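Local atomic coordinates of leucine aminopeptidase A1, chloroplastic (Solanum lycopersicum, PDB entry 5D8N), a protein that removes N-terminal amino acids, preferably leucine, from peptides as a magnesium-dependent homohexameric aminopeptidase, and takes part in wound signalling and insect defence. Residues I49-D55 against A143-T147. The protein carries 1 engineered substitution. Numbering follows the deposited sequence. Where two conformers were deposited one is given.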
loop_
_atom_site.group_PDB
_atom_site.type_symbol
_atom_site.label_atom_id
_atom_site.label_comp_id
_atom_site.label_asym_id
_atom_site.label_seq_id
_atom_site.Cartn_x
_atom_site.Cartn_y
_atom_site.Cartn_z
ATOM N N ILE A 49 -27.389 27.251 -34.580
ATOM C CA ILE A 49 -27.416 28.645 -34.172
ATOM C C ILE A 49 -26.964 28.823 -32.731
ATOM O O ILE A 49 -27.494 28.198 -31.805
ATOM C CB ILE A 49 -28.843 29.195 -34.272
ATOM C CG1 ILE A 49 -29.272 29.153 -35.736
ATOM C CG2 ILE A 49 -28.890 30.629 -33.743
ATOM C CD1 ILE A 49 -30.779 29.148 -35.890
ATOM N N GLY A 50 -25.963 29.673 -32.554
ATOM C CA GLY A 50 -25.381 29.923 -31.237
ATOM C C GLY A 50 -26.139 31.049 -30.584
ATOM O O GLY A 50 -26.215 32.130 -31.170
ATOM N N ALA A 51 -26.761 30.776 -29.433
ATOM C CA ALA A 51 -27.574 31.760 -28.746
ATOM C C ALA A 51 -27.119 31.896 -27.309
ATOM O O ALA A 51 -27.092 30.907 -26.573
ATOM C CB ALA A 51 -29.055 31.382 -28.800
ATOM N N THR A 52 -26.970 33.150 -26.882
ATOM C CA THR A 52 -26.695 33.474 -25.492
ATOM C C THR A 52 -28.008 33.375 -24.734
ATOM O O THR A 52 -29.077 33.384 -25.349
ATOM C CB THR A 52 -26.147 34.924 -25.337
ATOM O OG1 THR A 52 -27.144 35.865 -25.756
ATOM C CG2 THR A 52 -24.879 35.163 -26.173
ATOM N N GLU A 53 -27.932 33.490 -23.411
ATOM C CA GLU A 53 -29.120 33.569 -22.557
ATOM C C GLU A 53 -29.965 34.776 -22.900
ATOM O O GLU A 53 -31.176 34.648 -23.052
ATOM C CB GLU A 53 -28.765 33.577 -21.071
ATOM C CG GLU A 53 -27.999 32.331 -20.674
ATOM C CD GLU A 53 -27.788 32.189 -19.182
ATOM O OE1 GLU A 53 -26.716 31.700 -18.776
ATOM O OE2 GLU A 53 -28.768 32.373 -18.439
ATOM N N ASN A 54 -29.325 35.912 -23.158
ATOM C CA ASN A 54 -30.061 37.107 -23.550
ATOM C C ASN A 54 -30.750 36.964 -24.908
ATOM O O ASN A 54 -31.848 37.494 -25.108
ATOM C CB ASN A 54 -29.132 38.324 -23.563
ATOM C CG ASN A 54 -28.705 38.777 -22.170
ATOM O OD1 ASN A 54 -29.253 38.375 -21.135
ATOM N ND2 ASN A 54 -27.720 39.668 -22.150
ATOM N N ASP A 55 -30.103 36.274 -25.846
ATOM C CA ASP A 55 -30.702 35.977 -27.157
ATOM C C ASP A 55 -32.011 35.184 -27.053
ATOM O O ASP A 55 -32.803 35.196 -27.995
ATOM C CB ASP A 55 -29.762 35.138 -28.026
ATOM C CG ASP A 55 -28.500 35.872 -28.431
ATOM O OD1 ASP A 55 -28.503 37.120 -28.461
ATOM O OD2 ASP A 55 -27.520 35.180 -28.787
ATOM N N ALA A 143 -24.487 29.874 -37.579
ATOM C CA ALA A 143 -24.653 31.311 -37.403
ATOM C C ALA A 143 -24.824 31.682 -35.926
ATOM O O ALA A 143 -25.192 30.836 -35.109
ATOM C CB ALA A 143 -25.897 31.731 -38.172
ATOM N N LEU A 144 -24.620 32.951 -35.596
ATOM C CA LEU A 144 -24.972 33.496 -34.277
ATOM C C LEU A 144 -26.359 34.099 -34.298
ATOM O O LEU A 144 -26.756 34.704 -35.283
ATOM C CB LEU A 144 -23.993 34.587 -33.835
ATOM C CG LEU A 144 -22.531 34.159 -33.821
ATOM C CD1 LEU A 144 -21.642 35.279 -33.317
ATOM C CD2 LEU A 144 -22.357 32.921 -32.950
ATOM N N ALA A 145 -27.107 33.947 -33.215
ATOM C CA ALA A 145 -28.435 34.533 -33.159
ATOM C C ALA A 145 -28.321 36.046 -33.164
ATOM O O ALA A 145 -29.233 36.728 -33.635
ATOM C CB ALA A 145 -29.192 34.075 -31.931
ATOM N N SER A 146 -27.227 36.580 -32.633
ATOM C CA SER A 146 -27.019 38.019 -32.712
ATOM C C SER A 146 -25.560 38.400 -32.938
ATOM O O SER A 146 -24.642 37.877 -32.305
ATOM C CB SER A 146 -27.592 38.742 -31.489
ATOM O OG SER A 146 -26.945 38.328 -30.300
ATOM N N THR A 147 -25.382 39.304 -33.896
ATOM C CA THR A 147 -24.104 39.959 -34.173
ATOM C C THR A 147 -24.113 41.475 -33.913
ATOM O O THR A 147 -23.161 42.161 -34.287
ATOM C CB THR A 147 -23.709 39.714 -35.648
ATOM O OG1 THR A 147 -24.746 40.194 -36.521
ATOM C CG2 THR A 147 -23.497 38.201 -35.909
HETATM O O HOH W 1 -25.771 34.957 -30.716
#
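G50 bonds to the residues before and after L144, through A143 O and A145 N, the pattern of a parallel bridge with L144. G50 N donates to A143 O over 2.9 Å, nearly straight at 166° and in the carbonyl plane; G50 O accepts from A145 N, which lies 23° out of the plane of G50's own carbonyl. The I49 CA-H also points at A143 O, with CA and O 3.3 Å apart, giving this carbonyl a second, weaker donor. Beyond A145 the chains diverge and one water bridges them, donating to G50 O and D55 OD2 and accepting from S146 N at 2.9 Å.

D55 closes the end of the pair. With CG beside its own backbone N (chi1 -66°), the carboxylate faces the other segment: D55 OD1 accepts from S146 OG (2.7 Å) on the syn side, while D55 OD2 takes T52 N at 2.8 Å from above the carboxylate plane. D55 N in turn donates to T52 OG1, an ST motif. An alanine in place of D55 would probably leave T52 N and S146 OG without their acceptor and the water less firmly held. Beside these polar groups A145 CB packs against I49 CG2 (3.9 Å) and A51 CB (4.1 Å), while A145 O is satisfied by N66 ND2.

Strand 46-52 also bonds to 104-112 on its other edge. The I49-A143 and G50-L144 bridges join it to its parallel neighbour 139-144, where their C-terminal ends turn into loops, in the mixed six-stranded sheet of the macro-like N-terminal domain of M17 aminopeptidases.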